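Local coordinates for protein cytochrome P450 268A2 Cyp268A2 (PDB 6BLD) that belongs to the cytochrome P450 family of haem proteins and binds (3E,5E)-6,10-dimethylundeca-3,5,9-trien-2-one in a pocket beside its haem, at residues D176-L187 with L205-V215. Residues are numbered along the deposited sequence; the frame is centred on the assembly and turned at random.
Sequences DRERVAHAADAL and LFENQMYLHQV. With DXJ ((3E,5E)-6,10-dimethylundeca-3,5,9-trien-2-one), chain C.
Tyr211 reaches from helix 201-225 across helix 177-186; by their order in the chain these correspond to helices G and F of the cytochrome P450 fold, and the axes of 177-186 and 205-215 run roughly antiparallel, 8.9 Å apart at closest approach. With CG anti to the backbone N (chi1 168°), the ring lies against the neighbouring helix and carries its hydroxyl to Asp176, donating a 3.0 Å hydrogen bond to OD1 on the anti side of the carboxylate. A long aromatic suits this place: its edge packs on Val180 and Ala183 while its end stays polar. Arg179, bent at chi3, has Tyr211 CE1 over one face of its guanidinium, the planes only 18° apart. Ala183 allows the helices' closest approach: its CA is 4.9 Å from that of Asn208, whose OD1 sits 3.3 Å from Ala183 CA and whose CG touches Ala186 CB (3.5 Å), while ND2 bonds back to Val204 O. CD2 of Leu212 meets the Val180 methyls, and its CD1 meets Leu187 CD1 tip to tip. Leu187 CD2 rests on CG of Gln209, a fellow pocket residue whose extended chain brings NE2 to within 2.7 Å of the ligand's ketone oxygen O14, a hydrogen bond bent to 141°.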
ATOM      1  N   ASP A 176     -13.915 -18.017  -2.384  1.00 31.22           N
ATOM      2  CA  ASP A 176     -13.649 -16.710  -2.970  1.00 29.48           C
ATOM      3  C   ASP A 176     -12.337 -16.097  -2.506  1.00 27.36           C
ATOM      4  O   ASP A 176     -11.998 -14.995  -2.948  1.00 25.87           O
ATOM      5  CB  ASP A 176     -14.795 -15.744  -2.650  1.00 29.83           C
ATOM      6  CG  ASP A 176     -16.115 -16.195  -3.229  1.00 31.46           C
ATOM      7  OD1 ASP A 176     -16.205 -16.333  -4.467  1.00 32.05           O
ATOM      8  OD2 ASP A 176     -17.061 -16.414  -2.445  1.00 32.49           O
ATOM      9  N   ARG A 177     -11.587 -16.777  -1.637  1.00 27.36           N
ATOM     10  CA  ARG A 177     -10.431 -16.144  -1.009  1.00 26.83           C
ATOM     11  C   ARG A 177      -9.306 -15.908  -2.011  1.00 25.21           C
ATOM     12  O   ARG A 177      -8.753 -14.805  -2.086  1.00 24.27           O
ATOM     13  CB  ARG A 177      -9.949 -16.992   0.169  1.00 28.69           C
ATOM     14  CG  ARG A 177     -10.807 -16.827   1.413  1.00 30.42           C
ATOM     15  CD  ARG A 177     -10.390 -17.769   2.528  1.00 32.45           C
ATOM     16  NE  ARG A 177     -11.259 -17.640   3.695  1.00 34.44           N
ATOM     17  CZ  ARG A 177     -10.823 -17.457   4.938  1.00 35.76           C
ATOM     18  NH1 ARG A 177      -9.522 -17.380   5.184  1.00 35.74           N
ATOM     19  NH2 ARG A 177     -11.689 -17.348   5.937  1.00 36.80           N
ATOM     20  N   GLU A 178      -8.954 -16.930  -2.796  1.00 25.25           N
ATOM     21  CA  GLU A 178      -7.855 -16.770  -3.744  1.00 25.24           C
ATOM     22  C   GLU A 178      -8.219 -15.821  -4.880  1.00 24.26           C
ATOM     23  O   GLU A 178      -7.347 -15.110  -5.393  1.00 23.30           O
ATOM     24  CB  GLU A 178      -7.431 -18.130  -4.302  1.00 27.35           C
ATOM     25  CG  GLU A 178      -6.770 -19.047  -3.280  1.00 29.26           C
ATOM     26  CD  GLU A 178      -5.545 -18.425  -2.630  1.00 29.59           C
ATOM     27  OE1 GLU A 178      -4.830 -17.651  -3.304  1.00 29.36           O
ATOM     28  OE2 GLU A 178      -5.295 -18.711  -1.441  1.00 30.12           O
ATOM     29  N   ARG A 179      -9.492 -15.789  -5.284  1.00 24.42           N
ATOM     30  CA  ARG A 179      -9.900 -14.874  -6.344  1.00 24.05           C
ATOM     31  C   ARG A 179      -9.925 -13.429  -5.862  1.00 21.31           C
ATOM     32  O   ARG A 179      -9.629 -12.514  -6.639  1.00 20.20           O
ATOM     33  CB  ARG A 179     -11.269 -15.275  -6.891  1.00 26.80           C
ATOM     34  CG  ARG A 179     -11.319 -16.675  -7.475  1.00 30.49           C
ATOM     35  CD  ARG A 179     -12.747 -17.095  -7.780  1.00 33.80           C
ATOM     36  NE  ARG A 179     -13.350 -16.267  -8.820  1.00 35.84           N
ATOM     37  CZ  ARG A 179     -14.586 -16.432  -9.281  1.00 37.92           C
ATOM     38  NH1 ARG A 179     -15.355 -17.396  -8.792  1.00 39.27           N
ATOM     39  NH2 ARG A 179     -15.053 -15.632 -10.229  1.00 38.15           N
ATOM     40  N   VAL A 180     -10.277 -13.201  -4.594  1.00 21.28           N
ATOM     41  CA  VAL A 180     -10.252 -11.844  -4.057  1.00 21.71           C
ATOM     42  C   VAL A 180      -8.819 -11.325  -3.994  1.00 20.69           C
ATOM     43  O   VAL A 180      -8.548 -10.169  -4.341  1.00 19.93           O
ATOM     44  CB  VAL A 180     -10.937 -11.802  -2.679  1.00 23.08           C
ATOM     45  CG1 VAL A 180     -10.538 -10.543  -1.919  1.00 17.45           C
ATOM     46  CG2 VAL A 180     -12.448 -11.872  -2.839  1.00 18.73           C
ATOM     47  N   ALA A 181      -7.881 -12.172  -3.562  1.00 20.50           N
ATOM     48  CA  ALA A 181      -6.478 -11.771  -3.536  1.00 19.88           C
ATOM     49  C   ALA A 181      -5.963 -11.477  -4.939  1.00 19.62           C
ATOM     50  O   ALA A 181      -5.185 -10.537  -5.141  1.00 18.44           O
ATOM     51  CB  ALA A 181      -5.633 -12.857  -2.871  1.00 20.38           C
ATOM     52  N   HIS A 182      -6.387 -12.271  -5.925  1.00 20.31           N
ATOM     53  CA  HIS A 182      -5.979 -12.020  -7.303  1.00 20.80           C
ATOM     54  C   HIS A 182      -6.609 -10.739  -7.839  1.00 19.42           C
ATOM     55  O   HIS A 182      -5.951  -9.967  -8.545  1.00 18.81           O
ATOM     56  CB  HIS A 182      -6.351 -13.213  -8.183  1.00 23.39           C
ATOM     57  CG  HIS A 182      -6.181 -12.961  -9.648  1.00 25.15           C
ATOM     58  ND1 HIS A 182      -7.206 -12.503 -10.449  1.00 25.82           N
ATOM     59  CD2 HIS A 182      -5.107 -13.107 -10.460  1.00 25.75           C
ATOM     60  CE1 HIS A 182      -6.771 -12.377 -11.690  1.00 26.11           C
ATOM     61  NE2 HIS A 182      -5.500 -12.736 -11.723  1.00 25.99           N
ATOM     62  N   ALA A 183      -7.881 -10.499  -7.510  1.00 18.98           N
ATOM     63  CA  ALA A 183      -8.552  -9.291  -7.983  1.00 18.97           C
ATOM     64  C   ALA A 183      -7.990  -8.046  -7.309  1.00 18.54           C
ATOM     65  O   ALA A 183      -7.888  -6.986  -7.938  1.00 18.90           O
ATOM     66  CB  ALA A 183     -10.059  -9.399  -7.744  1.00 19.20           C
ATOM     67  N   ALA A 184      -7.625  -8.151  -6.028  1.00 17.79           N
ATOM     68  CA  ALA A 184      -7.014  -7.017  -5.344  1.00 16.54           C
ATOM     69  C   ALA A 184      -5.659  -6.675  -5.951  1.00 16.12           C
ATOM     70  O   ALA A 184      -5.328  -5.496  -6.122  1.00 16.02           O
ATOM     71  CB  ALA A 184      -6.874  -7.316  -3.851  1.00 16.17           C
ATOM     72  N   ASP A 185      -4.865  -7.695  -6.286  1.00 15.82           N
ATOM     73  CA  ASP A 185      -3.569  -7.462  -6.914  1.00 15.83           C
ATOM     74  C   ASP A 185      -3.717  -6.879  -8.315  1.00 16.16           C
ATOM     75  O   ASP A 185      -2.849  -6.120  -8.763  1.00 16.25           O
ATOM     76  CB  ASP A 185      -2.776  -8.770  -6.956  1.00 16.58           C
ATOM     77  CG  ASP A 185      -1.424  -8.615  -7.624  1.00 17.10           C
ATOM     78  OD1 ASP A 185      -0.522  -8.008  -7.011  1.00 16.83           O
ATOM     79  OD2 ASP A 185      -1.265  -9.106  -8.762  1.00 18.09           O
ATOM     80  N   ALA A 186      -4.805  -7.212  -9.015  1.00 15.20           N
ATOM     81  CA  ALA A 186      -5.022  -6.684 -10.359  1.00 17.39           C
ATOM     82  C   ALA A 186      -5.241  -5.176 -10.358  1.00 16.12           C
ATOM     83  O   ALA A 186      -4.820  -4.490 -11.296  1.00 14.69           O
ATOM     84  CB  ALA A 186      -6.222  -7.378 -11.004  1.00 18.48           C
ATOM     85  N   LEU A 187      -5.892  -4.645  -9.321  1.00 15.39           N
ATOM     86  CA  LEU A 187      -6.300  -3.245  -9.316  1.00 14.75           C
ATOM     87  C   LEU A 187      -5.133  -2.279  -9.163  1.00 14.54           C
ATOM     88  O   LEU A 187      -5.337  -1.068  -9.293  1.00 14.56           O
ATOM     89  CB  LEU A 187      -7.321  -3.006  -8.202  1.00 14.48           C
ATOM     90  CG  LEU A 187      -8.632  -3.771  -8.389  1.00 14.87           C
ATOM     91  CD1 LEU A 187      -9.640  -3.417  -7.309  1.00 14.85           C
ATOM     92  CD2 LEU A 187      -9.205  -3.504  -9.772  1.00 14.94           C
ATOM     93  N   LEU A 205      -9.452  -3.830 -15.190  1.00 16.21           N
ATOM     94  CA  LEU A 205      -9.762  -3.210 -13.906  1.00 15.66           C
ATOM     95  C   LEU A 205     -11.241  -3.354 -13.568  1.00 18.28           C
ATOM     96  O   LEU A 205     -11.595  -3.660 -12.423  1.00 15.81           O
ATOM     97  CB  LEU A 205      -9.352  -1.738 -13.920  1.00 15.17           C
ATOM     98  CG  LEU A 205      -7.847  -1.450 -13.947  1.00 14.86           C
ATOM     99  CD1 LEU A 205      -7.583   0.038 -14.113  1.00 14.55           C
ATOM    100  CD2 LEU A 205      -7.170  -1.979 -12.694  1.00 14.54           C
ATOM    101  N   PHE A 206     -12.121  -3.146 -14.552  1.00 18.05           N
ATOM    102  CA  PHE A 206     -13.551  -3.283 -14.297  1.00 18.60           C
ATOM    103  C   PHE A 206     -13.917  -4.719 -13.950  1.00 18.93           C
ATOM    104  O   PHE A 206     -14.710  -4.958 -13.033  1.00 17.37           O
ATOM    105  CB  PHE A 206     -14.355  -2.804 -15.506  1.00 19.63           C
ATOM    106  CG  PHE A 206     -15.774  -3.304 -15.525  1.00 21.39           C
ATOM    107  CD1 PHE A 206     -16.705  -2.823 -14.617  1.00 21.89           C
ATOM    108  CD2 PHE A 206     -16.176  -4.259 -16.444  1.00 22.71           C
ATOM    109  CE1 PHE A 206     -18.010  -3.281 -14.628  1.00 22.54           C
ATOM    110  CE2 PHE A 206     -17.482  -4.722 -16.460  1.00 23.62           C
ATOM    111  CZ  PHE A 206     -18.399  -4.232 -15.552  1.00 23.21           C
ATOM    112  N   GLU A 207     -13.345  -5.688 -14.670  1.00 20.61           N
ATOM    113  CA  GLU A 207     -13.661  -7.092 -14.421  1.00 21.29           C
ATOM    114  C   GLU A 207     -13.317  -7.493 -12.990  1.00 19.02           C
ATOM    115  O   GLU A 207     -14.115  -8.150 -12.312  1.00 18.37           O
ATOM    116  CB  GLU A 207     -12.916  -7.976 -15.423  1.00 23.81           C
ATOM    117  CG  GLU A 207     -12.951  -9.461 -15.101  1.00 27.47           C
ATOM    118  CD  GLU A 207     -11.956 -10.261 -15.922  1.00 31.26           C
ATOM    119  OE1 GLU A 207     -11.452  -9.729 -16.934  1.00 32.43           O
ATOM    120  OE2 GLU A 207     -11.680 -11.425 -15.556  1.00 32.91           O
ATOM    121  N   ASN A 208     -12.140  -7.092 -12.508  1.00 18.01           N
ATOM    122  CA  ASN A 208     -11.752  -7.443 -11.147  1.00 16.99           C
ATOM    123  C   ASN A 208     -12.509  -6.618 -10.115  1.00 18.91           C
ATOM    124  O   ASN A 208     -12.825  -7.126  -9.033  1.00 16.81           O
ATOM    125  CB  ASN A 208     -10.245  -7.279 -10.979  1.00 16.49           C
ATOM    126  CG  ASN A 208      -9.472  -8.335 -11.733  1.00 23.19           C
ATOM    127  OD1 ASN A 208      -9.217  -9.420 -11.213  1.00 23.38           O
ATOM    128  ND2 ASN A 208      -9.113  -8.033 -12.975  1.00 17.07           N
ATOM    129  N   GLN A 209     -12.807  -5.356 -10.427  1.00 16.32           N
ATOM    130  CA  GLN A 209     -13.673  -4.574  -9.552  1.00 16.18           C
ATOM    131  C   GLN A 209     -15.073  -5.172  -9.500  1.00 17.24           C
ATOM    132  O   GLN A 209     -15.696  -5.223  -8.432  1.00 17.04           O
ATOM    133  CB  GLN A 209     -13.731  -3.124 -10.028  1.00 18.77           C
ATOM    134  CG  GLN A 209     -12.614  -2.252  -9.502  1.00 18.18           C
ATOM    135  CD  GLN A 209     -12.874  -0.780  -9.740  1.00 17.97           C
ATOM    136  OE1 GLN A 209     -13.946  -0.399 -10.213  1.00 15.18           O
ATOM    137  NE2 GLN A 209     -11.897   0.057  -9.414  1.00 14.34           N
ATOM    138  N   MET A 210     -15.580  -5.632 -10.645  1.00 17.45           N
ATOM    139  CA  MET A 210     -16.916  -6.217 -10.684  1.00 18.24           C
ATOM    140  C   MET A 210     -17.003  -7.454  -9.802  1.00 18.67           C
ATOM    141  O   MET A 210     -17.985  -7.637  -9.073  1.00 19.11           O
ATOM    142  CB  MET A 210     -17.295  -6.556 -12.124  1.00 18.82           C
ATOM    143  CG  MET A 210     -18.723  -7.029 -12.298  1.00 24.54           C
ATOM    144  SD  MET A 210     -19.082  -7.468 -14.006  1.00 25.19           S
ATOM    145  CE  MET A 210     -18.813  -9.238 -13.963  1.00 26.57           C
ATOM    146  N   TYR A 211     -15.980  -8.313  -9.845  1.00 18.62           N
ATOM    147  CA  TYR A 211     -15.999  -9.515  -9.017  1.00 19.10           C
ATOM    148  C   TYR A 211     -15.983  -9.165  -7.535  1.00 18.77           C
ATOM    149  O   TYR A 211     -16.734  -9.750  -6.745  1.00 21.36           O
ATOM    150  CB  TYR A 211     -14.817 -10.421  -9.360  1.00 19.18           C
ATOM    151  CG  TYR A 211     -14.615 -11.527  -8.349  1.00 19.53           C
ATOM    152  CD1 TYR A 211     -15.462 -12.626  -8.319  1.00 20.54           C
ATOM    153  CD2 TYR A 211     -13.593 -11.460  -7.410  1.00 19.01           C
ATOM    154  CE1 TYR A 211     -15.292 -13.635  -7.391  1.00 20.95           C
ATOM    155  CE2 TYR A 211     -13.416 -12.466  -6.476  1.00 22.42           C
ATOM    156  CZ  TYR A 211     -14.269 -13.550  -6.473  1.00 20.42           C
ATOM    157  OH  TYR A 211     -14.100 -14.554  -5.551  1.00 28.23           O
ATOM    158  N   LEU A 212     -15.132  -8.215  -7.138  1.00 17.94           N
ATOM    159  CA  LEU A 212     -15.080  -7.809  -5.737  1.00 20.85           C
ATOM    160  C   LEU A 212     -16.409  -7.226  -5.273  1.00 21.19           C
ATOM    161  O   LEU A 212     -16.804  -7.423  -4.117  1.00 18.27           O
ATOM    162  CB  LEU A 212     -13.948  -6.804  -5.523  1.00 16.79           C
ATOM    163  CG  LEU A 212     -12.532  -7.366  -5.675  1.00 16.53           C
ATOM    164  CD1 LEU A 212     -11.497  -6.253  -5.618  1.00 16.23           C
ATOM    165  CD2 LEU A 212     -12.256  -8.417  -4.611  1.00 17.27           C
ATOM    166  N   HIS A 213     -17.115  -6.515  -6.155  1.00 18.02           N
ATOM    167  CA  HIS A 213     -18.440  -6.017  -5.802  1.00 18.46           C
ATOM    168  C   HIS A 213     -19.460  -7.146  -5.721  1.00 19.46           C
ATOM    169  O   HIS A 213     -20.444  -7.038  -4.981  1.00 19.97           O
ATOM    170  CB  HIS A 213     -18.892  -4.957  -6.809  1.00 18.30           C
ATOM    171  CG  HIS A 213     -18.271  -3.613  -6.584  1.00 17.52           C
ATOM    172  ND1 HIS A 213     -19.008  -2.450  -6.530  1.00 17.53           N
ATOM    173  CD2 HIS A 213     -16.980  -3.250  -6.393  1.00 16.79           C
ATOM    174  CE1 HIS A 213     -18.198  -1.427  -6.317  1.00 16.84           C
ATOM    175  NE2 HIS A 213     -16.963  -1.885  -6.230  1.00 16.38           N
ATOM    176  N   GLN A 214     -19.247  -8.229  -6.471  1.00 19.84           N
ATOM    177  CA  GLN A 214     -20.121  -9.392  -6.356  1.00 21.28           C
ATOM    178  C   GLN A 214     -19.959 -10.066  -5.000  1.00 21.62           C
ATOM    179  O   GLN A 214     -20.951 -10.421  -4.351  1.00 22.44           O
ATOM    180  CB  GLN A 214     -19.828 -10.384  -7.481  1.00 21.55           C
ATOM    181  CG  GLN A 214     -20.480 -10.033  -8.803  1.00 22.54           C
ATOM    182  CD  GLN A 214     -21.980  -9.868  -8.680  1.00 23.58           C
ATOM    183  OE1 GLN A 214     -22.682 -10.768  -8.223  1.00 25.17           O
ATOM    184  NE2 GLN A 214     -22.478  -8.711  -9.088  1.00 22.08           N
ATOM    185  N   VAL A 215     -18.713 -10.251  -4.558  1.00 20.56           N
ATOM    186  CA  VAL A 215     -18.462 -10.831  -3.243  1.00 20.80           C
ATOM    187  C   VAL A 215     -18.982  -9.907  -2.149  1.00 20.70           C
ATOM    188  O   VAL A 215     -19.506 -10.365  -1.128  1.00 21.36           O
ATOM    189  CB  VAL A 215     -16.960 -11.125  -3.070  1.00 22.69           C
ATOM    190  CG1 VAL A 215     -16.693 -11.771  -1.717  1.00 20.55           C
ATOM    191  CG2 VAL A 215     -16.456 -12.013  -4.201  1.00 20.41           C
TER
HETATM  192  C10 DXJ C 502      -7.716   1.053  -6.321  1.00 13.73           C
HETATM  193  C13 DXJ C 502      -7.866   0.883 -10.144  1.00 14.75           C
HETATM  194  C01 DXJ C 502      -3.174   2.047   0.873  1.00 13.92           C
HETATM  195  C02 DXJ C 502      -3.740   1.445  -0.410  1.00 13.73           C
HETATM  196  C03 DXJ C 502      -4.989   1.693  -0.750  1.00 13.46           C
HETATM  197  C04 DXJ C 502      -2.857   0.564  -1.292  1.00 14.43           C
HETATM  198  C05 DXJ C 502      -5.581   1.105  -2.030  1.00 13.21           C
HETATM  199  C06 DXJ C 502      -6.320   2.152  -2.860  1.00 13.17           C
HETATM  200  C07 DXJ C 502      -7.195   1.540  -3.953  1.00 13.74           C
HETATM  201  C08 DXJ C 502      -6.848   1.658  -5.219  1.00 13.44           C
HETATM  202  C09 DXJ C 502      -8.476   0.801  -3.575  1.00 13.91           C
HETATM  203  C11 DXJ C 502      -7.496   1.386  -7.576  1.00 13.75           C
HETATM  204  C12 DXJ C 502      -8.349   0.799  -8.698  1.00 14.62           C
HETATM  205  O14 DXJ C 502      -9.385   0.279  -8.447  1.00 15.04           O